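Local coordinates for adhesion G-protein coupled receptor G6 (Danio rerio, PDB 6V55), which acts as an adhesion G-protein coupled receptor of the cell surface, probably sensing extracellular partners through a calcium-binding, multidomain ectodomain during myelination, at residues Asn136-Pro141 with His301-Ile306; Thr165-Asp168 with Thr172-Leu175; Gly681-His686 with Gly743-Asp748. All blocks are in the same frame, centred on the assembly; numbering follows the deposited sequence.

Contact 1: residues Asn136-Pro141 with His301-Ile306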
loop_
_atom_site.group_PDB
_atom_site.type_symbol
_atom_site.label_atom_id
_atom_site.label_comp_id
_atom_site.label_asym_id
_atom_site.label_seq_id
_atom_site.Cartn_x
_atom_site.Cartn_y
_atom_site.Cartn_z
ATOM N N ASN A 136 21.048 -31.774 17.233
ATOM C CA ASN A 136 21.662 -31.881 18.558
ATOM C C ASN A 136 21.144 -30.850 19.559
ATOM O O ASN A 136 21.464 -30.976 20.750
ATOM C CB ASN A 136 23.180 -31.787 18.447
ATOM C CG ASN A 136 23.629 -30.708 17.480
ATOM O OD1 ASN A 136 22.870 -29.784 17.149
ATOM N ND2 ASN A 136 24.866 -30.833 16.995
ATOM N N SER A 137 20.325 -29.877 19.107
ATOM C CA SER A 137 19.435 -29.097 19.976
ATOM C C SER A 137 18.554 -29.977 20.875
ATOM O O SER A 137 18.260 -29.600 22.018
ATOM C CB SER A 137 18.569 -28.175 19.097
ATOM O OG SER A 137 17.383 -27.735 19.734
ATOM N N ILE A 138 18.154 -31.159 20.392
ATOM C CA ILE A 138 17.326 -32.098 21.143
ATOM C C ILE A 138 18.209 -33.186 21.754
ATOM O O ILE A 138 19.050 -33.781 21.064
ATOM C CB ILE A 138 16.241 -32.703 20.235
ATOM C CG1 ILE A 138 15.514 -31.579 19.472
ATOM C CG2 ILE A 138 15.273 -33.533 21.047
ATOM C CD1 ILE A 138 14.842 -30.539 20.386
ATOM N N SER A 139 18.016 -33.441 23.052
ATOM C CA SER A 139 18.665 -34.538 23.765
ATOM C C SER A 139 17.667 -35.670 23.945
ATOM O O SER A 139 16.637 -35.496 24.611
ATOM C CB SER A 139 19.189 -34.087 25.130
ATOM O OG SER A 139 18.316 -33.143 25.741
ATOM N N ILE A 140 17.977 -36.829 23.372
ATOM C CA ILE A 140 17.100 -37.990 23.480
ATOM C C ILE A 140 17.388 -38.701 24.796
ATOM O O ILE A 140 18.517 -39.177 25.007
ATOM C CB ILE A 140 17.269 -38.947 22.288
ATOM C CG1 ILE A 140 16.899 -38.243 20.983
ATOM C CG2 ILE A 140 16.408 -40.175 22.471
ATOM C CD1 ILE A 140 17.382 -38.989 19.775
ATOM N N PRO A 141 16.404 -38.826 25.688
ATOM C CA PRO A 141 16.648 -39.399 27.011
ATOM C C PRO A 141 16.853 -40.905 26.961
ATOM O O PRO A 141 16.857 -41.534 25.906
ATOM C CB PRO A 141 15.364 -39.065 27.773
ATOM C CG PRO A 141 14.330 -38.945 26.723
ATOM C CD PRO A 141 15.030 -38.307 25.570
ATOM N N HIS A 301 10.847 -27.875 12.459
ATOM C CA HIS A 301 12.183 -27.672 11.918
ATOM C C HIS A 301 13.245 -27.477 12.989
ATOM O O HIS A 301 14.400 -27.852 12.755
ATOM C CB HIS A 301 12.192 -26.467 11.002
ATOM C CG HIS A 301 11.596 -26.730 9.665
ATOM N ND1 HIS A 301 12.303 -27.338 8.648
ATOM C CD2 HIS A 301 10.370 -26.449 9.164
ATOM C CE1 HIS A 301 11.532 -27.428 7.579
ATOM N NE2 HIS A 301 10.353 -26.897 7.866
ATOM N N SER A 302 12.858 -26.976 14.174
ATOM C CA SER A 302 13.792 -26.806 15.284
ATOM C C SER A 302 14.324 -28.134 15.843
ATOM O O SER A 302 15.363 -28.128 16.516
ATOM C CB SER A 302 13.119 -26.009 16.408
ATOM O OG SER A 302 11.880 -26.592 16.795
ATOM N N TYR A 303 13.650 -29.266 15.559
ATOM C CA TYR A 303 14.039 -30.597 16.025
ATOM C C TYR A 303 14.969 -31.349 15.070
ATOM O O TYR A 303 15.514 -32.384 15.465
ATOM C CB TYR A 303 12.790 -31.465 16.247
ATOM C CG TYR A 303 11.885 -31.084 17.410
ATOM C CD1 TYR A 303 10.930 -30.086 17.283
ATOM C CD2 TYR A 303 11.958 -31.759 18.626
ATOM C CE1 TYR A 303 10.086 -29.748 18.345
ATOM C CE2 TYR A 303 11.124 -31.427 19.698
ATOM C CZ TYR A 303 10.191 -30.426 19.541
ATOM O OH TYR A 303 9.364 -30.125 20.594
ATOM N N TRP A 304 15.162 -30.866 13.832
ATOM C CA TRP A 304 15.779 -31.652 12.762
ATOM C C TRP A 304 16.855 -30.858 12.022
ATOM O O TRP A 304 16.873 -29.625 12.035
ATOM C CB TRP A 304 14.731 -32.112 11.726
ATOM C CG TRP A 304 13.683 -33.056 12.243
ATOM C CD1 TRP A 304 12.478 -32.732 12.817
ATOM C CD2 TRP A 304 13.742 -34.483 12.226
ATOM N NE1 TRP A 304 11.790 -33.876 13.168
ATOM C CE2 TRP A 304 12.544 -34.964 12.809
ATOM C CE3 TRP A 304 14.693 -35.404 11.777
ATOM C CZ2 TRP A 304 12.274 -36.322 12.945
ATOM C CZ3 TRP A 304 14.433 -36.752 11.924
ATOM C CH2 TRP A 304 13.233 -37.200 12.508
ATOM N N THR A 305 17.758 -31.588 11.358
ATOM C CA THR A 305 18.581 -31.043 10.273
ATOM C C THR A 305 18.210 -31.808 9.011
ATOM O O THR A 305 18.741 -32.893 8.746
ATOM C CB THR A 305 20.080 -31.158 10.533
ATOM O OG1 THR A 305 20.485 -32.532 10.454
ATOM C CG2 THR A 305 20.417 -30.612 11.879
ATOM N N ILE A 306 17.293 -31.241 8.243
ATOM C CA ILE A 306 16.891 -31.771 6.949
ATOM C C ILE A 306 17.125 -30.664 5.931
ATOM O O ILE A 306 16.576 -29.565 6.079
ATOM C CB ILE A 306 15.421 -32.216 6.937
ATOM C CG1 ILE A 306 15.189 -33.339 7.946
ATOM C CG2 ILE A 306 15.015 -32.661 5.541
ATOM C CD1 ILE A 306 13.740 -33.476 8.339
#
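In the pentraxin-like domain, whose fold is a concanavalin-type beta sandwich, Ile138 meets Tyr303 where the loop after strand 133-134 runs beside the 3-10 segment 301-303. This is a surface contact made by apolar packing, burying 159 Å² in all, most of it on these two residues. The CA atoms of Ile138 and Tyr303 lie 6.3 Å apart, near enough for the isoleucine to reach the ring with the end of its longer branch. Ile138 CD1 comes to 3.6 Å from Tyr303 CD2, and CG1 of the same isoleucine lies 3.7 Å from that ring carbon, meeting the ring obliquely. The ethyl arm is put there by two torsions: CG1 sits beside the backbone N (chi1 -49°), and a second turn (chi2 -59°) brings CD1 to the CD2 side of the ring. CG1 also approaches the tyrosine backbone, 3.9 Å from Tyr303 CA. Next to this pair Ser137 OG lies 3.8 Å from Ser302 O, too long to count as a bond; the Ser302 side chain itself is hydrogen-bonded to Asp300. Within the turn, Trp304 N donates to His301 O at 3.3 Å, closing the 3-10 segment just as the chain becomes extended. Beyond the touching side chains, the backbones of Tyr303 and Thr305 bond to Ser135 and Arg133, so that the short, weakly bonded strand at about 304-305 runs antiparallel to strand 133-134, while Trp304 packs on Val134 and on Ile251 of strand 248-251.

Contact 2: residues Thr165-Asp168 with Thr172-Leu175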
loop_
_atom_site.group_PDB
_atom_site.type_symbol
_atom_site.label_atom_id
_atom_site.label_comp_id
_atom_site.label_asym_id
_atom_site.label_seq_id
_atom_site.Cartn_x
_atom_site.Cartn_y
_atom_site.Cartn_z
ATOM N N THR A 165 16.499 -45.058 12.266
ATOM C CA THR A 165 17.636 -45.653 12.968
ATOM C C THR A 165 18.094 -44.758 14.115
ATOM O O THR A 165 18.473 -43.600 13.902
ATOM C CB THR A 165 18.803 -45.914 12.012
ATOM O OG1 THR A 165 18.383 -46.839 11.009
ATOM C CG2 THR A 165 20.000 -46.499 12.763
ATOM N N LEU A 166 18.082 -45.314 15.325
ATOM C CA LEU A 166 18.671 -44.706 16.515
ATOM C C LEU A 166 19.972 -45.444 16.838
ATOM O O LEU A 166 19.949 -46.616 17.234
ATOM C CB LEU A 166 17.699 -44.778 17.686
ATOM C CG LEU A 166 18.168 -44.349 19.076
ATOM C CD1 LEU A 166 18.790 -42.958 19.068
ATOM C CD2 LEU A 166 17.000 -44.435 20.047
ATOM N N SER A 167 21.099 -44.769 16.633
ATOM C CA SER A 167 22.414 -45.281 16.990
ATOM C C SER A 167 22.895 -44.552 18.235
ATOM O O SER A 167 22.609 -43.369 18.419
ATOM C CB SER A 167 23.415 -45.073 15.849
ATOM O OG SER A 167 22.798 -45.233 14.577
ATOM N N ASP A 168 23.647 -45.244 19.081
ATOM C CA ASP A 168 24.021 -44.662 20.364
ATOM C C ASP A 168 25.216 -43.719 20.191
ATOM O O ASP A 168 25.663 -43.425 19.077
ATOM C CB ASP A 168 24.270 -45.764 21.398
ATOM C CG ASP A 168 25.605 -46.492 21.208
ATOM O OD1 ASP A 168 25.967 -46.805 20.056
ATOM O OD2 ASP A 168 26.281 -46.786 22.222
ATOM N N THR A 172 26.853 -47.765 17.319
ATOM C CA THR A 172 26.099 -48.971 16.974
ATOM C C THR A 172 24.602 -48.732 17.157
ATOM O O THR A 172 24.178 -47.944 18.003
ATOM C CB THR A 172 26.555 -50.176 17.812
ATOM O OG1 THR A 172 26.403 -49.896 19.208
ATOM C CG2 THR A 172 28.025 -50.507 17.537
ATOM N N SER A 173 23.798 -49.388 16.327
ATOM C CA SER A 173 22.358 -49.150 16.344
ATOM C C SER A 173 21.700 -49.810 17.554
ATOM O O SER A 173 22.039 -50.937 17.923
ATOM C CB SER A 173 21.709 -49.669 15.058
ATOM O OG SER A 173 22.455 -49.325 13.901
ATOM N N ILE A 174 20.771 -49.088 18.184
ATOM C CA ILE A 174 20.049 -49.604 19.341
ATOM C C ILE A 174 18.538 -49.623 19.147
ATOM O O ILE A 174 17.843 -50.343 19.881
ATOM C CB ILE A 174 20.400 -48.826 20.627
ATOM C CG1 ILE A 174 20.061 -47.338 20.494
ATOM C CG2 ILE A 174 21.852 -49.047 21.007
ATOM C CD1 ILE A 174 20.269 -46.541 21.777
ATOM N N LEU A 175 17.991 -48.854 18.216
ATOM C CA LEU A 175 16.588 -48.941 17.847
ATOM C C LEU A 175 16.520 -48.715 16.350
ATOM O O LEU A 175 17.160 -47.789 15.845
ATOM C CB LEU A 175 15.715 -47.918 18.584
ATOM C CG LEU A 175 14.228 -47.989 18.196
ATOM C CD1 LEU A 175 13.620 -49.298 18.670
ATOM C CD2 LEU A 175 13.427 -46.795 18.673
#
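Leu166, Asp168 and Ile174 carry most of the surface buried in this beta hairpin, which joins strands 161-167 and 173-180 of the pentraxin-like domain and is interrupted by a classic beta bulge. Ile174 and Leu175 both face Leu166, and its carbonyl oxygen accepts from both. Ile174 N lies 2.8 Å from Leu166 O and meets it nearly straight on. Leu175 N, 3.1 Å from the same Leu166 O, comes in the carbonyl plane on a lone pair. The return bond, Leu166 N to Leu175 O, is 2.7 Å long. The extra residue shifts the register by one before Ser167 pairs with Ser173. Leu166 also packs side chain to side chain, its CG 3.8 Å from Ile174 CG1 and its CB 3.8 Å from Leu175 CB. Ile174 holds CG1 between its backbone N and carbonyl carbon (chi1 59°), which carries CD1 toward the other segment, 4.1 Å from Asp168 CB, just past the end of the strand. Backbone bonds from Thr165 and Ser167 to Gln250 and Leu248 tie the first strand to its other neighbour, strand 248-251. At the turn end Asp168 N bonds to Thr172 O, and the two side chains lie alongside each other, pointing the same way. There the hydroxyl of Thr172 donates through OG1 to Asp168 OD1 at 3.2 Å, reaching that oxygen from above the carboxylate plane, 48° out of it.

Contact 3: residues Gly681-His686 with Gly743-Asp748; sequences GLFQDH and GGWNSD. Unlike the reference sequence in segment 743-748: Trp745 (reference Cys).
Phe683 and Trp745 lie with their planes nearly parallel, 24° apart, but slid so far past one another that they hardly overlap: the centroids of the phenyl ring and of the six-membered indole ring are 5.8 Å apart. What touches is the root of one side chain and the benzo end of the other, Trp745 CZ2 standing 3.7 Å from Phe683 CB. A neighbouring edge of the indole is wet. One water lies in the ring plane, accepting from Trp745 NE1 at 3.0 Å and donating to Phe683 O at 2.7 Å, so it links the tryptophan to the backbone that carries its aromatic partner. On the pyrrole side Asp685 takes over, its CB 3.9 Å from Trp745 CD1. Segment 743-748 belongs to the GPS motif, the C-terminal part of a GAIN domain; Trp745, a cysteine in the reference sequence, lies in strand 744-746, which pairs with strand 730-735. Asp685 reaches that strand with CG turned away from its own backbone N (chi1 -160°), which lets OD2 receive Trp745 N at 2.7 Å in a nearly straight bond (165° at the hydrogen), close to the carboxylate's C-O axis. A second water donates to Asp685 OD2 at 2.8 Å and to Trp745 O at 2.6 Å, so the carboxylate holds the N-H of Trp745 directly and its carbonyl through water. Its other oxygen, OD1, is gripped by Gln739 NE2 and Gln687 N, which probably fixes the rotation of the group. Both aromatic side chains rest on Val697; Phe683 also meets Phe677 edge-to-face, whereas Trp745 is edge-to-face with Trp734 and packs on the backbone of a bound peptide.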
loop_
_atom_site.group_PDB
_atom_site.type_symbol
_atom_site.label_atom_id
_atom_site.label_comp_id
_atom_site.label_asym_id
_atom_site.label_seq_id
_atom_site.Cartn_x
_atom_site.Cartn_y
_atom_site.Cartn_z
ATOM N N GLY A 681 6.101 37.135 -3.012
ATOM C CA GLY A 681 5.810 36.799 -4.402
ATOM C C GLY A 681 4.490 37.328 -4.934
ATOM O O GLY A 681 4.205 37.145 -6.123
ATOM N N LEU A 682 3.658 37.920 -4.085
ATOM C CA LEU A 682 2.419 38.536 -4.532
ATOM C C LEU A 682 2.601 40.005 -4.909
ATOM O O LEU A 682 1.633 40.643 -5.346
ATOM C CB LEU A 682 1.334 38.402 -3.440
ATOM C CG LEU A 682 0.885 37.017 -2.920
ATOM C CD1 LEU A 682 0.083 37.155 -1.634
ATOM C CD2 LEU A 682 0.064 36.265 -3.964
ATOM N N PHE A 683 3.808 40.556 -4.766
ATOM C CA PHE A 683 4.043 41.984 -4.950
ATOM C C PHE A 683 5.078 42.248 -6.040
ATOM O O PHE A 683 5.924 43.146 -5.923
ATOM C CB PHE A 683 4.478 42.635 -3.638
ATOM C CG PHE A 683 3.495 42.470 -2.513
ATOM C CD1 PHE A 683 3.628 41.419 -1.608
ATOM C CD2 PHE A 683 2.445 43.373 -2.350
ATOM C CE1 PHE A 683 2.735 41.264 -0.566
ATOM C CE2 PHE A 683 1.543 43.220 -1.300
ATOM C CZ PHE A 683 1.692 42.156 -0.410
ATOM N N GLN A 684 5.005 41.485 -7.126
ATOM C CA GLN A 684 5.965 41.611 -8.214
ATOM C C GLN A 684 5.711 42.870 -9.038
ATOM O O GLN A 684 4.564 43.232 -9.318
ATOM C CB GLN A 684 5.901 40.373 -9.103
ATOM C CG GLN A 684 6.197 39.107 -8.325
ATOM C CD GLN A 684 6.169 37.876 -9.183
ATOM O OE1 GLN A 684 6.570 37.915 -10.342
ATOM N NE2 GLN A 684 5.733 36.761 -8.612
ATOM N N ASP A 685 6.800 43.540 -9.413
ATOM C CA ASP A 685 6.764 44.807 -10.140
ATOM C C ASP A 685 7.870 44.750 -11.186
ATOM O O ASP A 685 9.057 44.733 -10.833
ATOM C CB ASP A 685 6.967 45.986 -9.186
ATOM C CG ASP A 685 6.483 47.319 -9.748
ATOM O OD1 ASP A 685 6.466 47.521 -10.982
ATOM O OD2 ASP A 685 6.133 48.199 -8.929
ATOM N N HIS A 686 7.489 44.725 -12.465
ATOM C CA HIS A 686 8.453 44.745 -13.553
ATOM C C HIS A 686 8.704 46.155 -14.097
ATOM O O HIS A 686 9.370 46.299 -15.129
ATOM C CB HIS A 686 7.993 43.818 -14.672
ATOM C CG HIS A 686 8.046 42.364 -14.311
ATOM N ND1 HIS A 686 7.406 41.390 -15.050
ATOM C CD2 HIS A 686 8.655 41.721 -13.288
ATOM C CE1 HIS A 686 7.616 40.210 -14.494
ATOM N NE2 HIS A 686 8.372 40.383 -13.423
ATOM N N GLY A 743 -1.548 47.017 -10.516
ATOM C CA GLY A 743 -0.789 47.169 -9.290
ATOM C C GLY A 743 0.709 47.333 -9.458
ATOM O O GLY A 743 1.330 46.708 -10.328
ATOM N N GLY A 744 1.296 48.176 -8.615
ATOM C CA GLY A 744 2.728 48.414 -8.615
ATOM C C GLY A 744 3.099 49.207 -7.385
ATOM O O GLY A 744 2.232 49.737 -6.683
ATOM N N TRP A 745 4.406 49.252 -7.103
ATOM C CA TRP A 745 4.895 50.041 -5.977
ATOM C C TRP A 745 4.835 51.516 -6.328
ATOM O O TRP A 745 4.953 51.907 -7.494
ATOM C CB TRP A 745 6.330 49.662 -5.590
ATOM C CG TRP A 745 6.457 48.295 -4.953
ATOM C CD1 TRP A 745 7.106 47.211 -5.470
ATOM C CD2 TRP A 745 5.923 47.872 -3.682
ATOM N NE1 TRP A 745 7.001 46.144 -4.607
ATOM C CE2 TRP A 745 6.279 46.526 -3.508
ATOM C CE3 TRP A 745 5.159 48.500 -2.687
ATOM C CZ2 TRP A 745 5.918 45.804 -2.385
ATOM C CZ3 TRP A 745 4.802 47.776 -1.561
ATOM C CH2 TRP A 745 5.186 46.446 -1.420
ATOM N N ASN A 746 4.638 52.335 -5.314
ATOM C CA ASN A 746 4.531 53.758 -5.527
ATOM C C ASN A 746 5.250 54.430 -4.382
ATOM O O ASN A 746 5.094 54.051 -3.218
ATOM C CB ASN A 746 3.065 54.184 -5.619
ATOM C CG ASN A 746 2.863 55.685 -5.893
ATOM O OD1 ASN A 746 3.804 56.471 -6.098
ATOM N ND2 ASN A 746 1.594 56.073 -5.941
ATOM N N SER A 747 5.999 55.461 -4.739
ATOM C CA SER A 747 6.866 56.154 -3.810
ATOM C C SER A 747 6.149 57.309 -3.111
ATOM O O SER A 747 6.617 57.768 -2.056
ATOM C CB SER A 747 8.110 56.665 -4.571
ATOM O OG SER A 747 9.043 57.182 -3.650
ATOM N N ASP A 748 5.016 57.761 -3.673
ATOM C CA ASP A 748 4.407 59.050 -3.358
ATOM C C ASP A 748 3.832 59.070 -1.952
ATOM O O ASP A 748 2.972 58.261 -1.602
ATOM C CB ASP A 748 3.322 59.356 -4.376
ATOM C CG ASP A 748 3.899 59.874 -5.682
ATOM O OD1 ASP A 748 3.194 59.809 -6.722
ATOM O OD2 ASP A 748 5.063 60.350 -5.670
HETATM O O HOH W 1 8.506 43.803 -5.608
HETATM O O HOH W 2 6.075 50.903 -9.651
#

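Overall arrangement
Contacts 1 and 2 belong to the same pentraxin-like domain, their centres 16 Å apart, and Ile140 and Leu166 touch between them; both adjoin strand 248-251, and the hairpin of contact 2 falls within the chain that separates the segments of contact 1. Contact 1 is a surface contact made by apolar packing, whereas contact 2 is partly buried and rests mainly on backbone bonds around a bulge. Contact 3 lies across the molecule, its centre about 83 Å from that of contact 1 and 98 Å from that of contact 2. Buried in another domain, it combines two near-parallel rings that hardly overlap, a carboxylate and two waters.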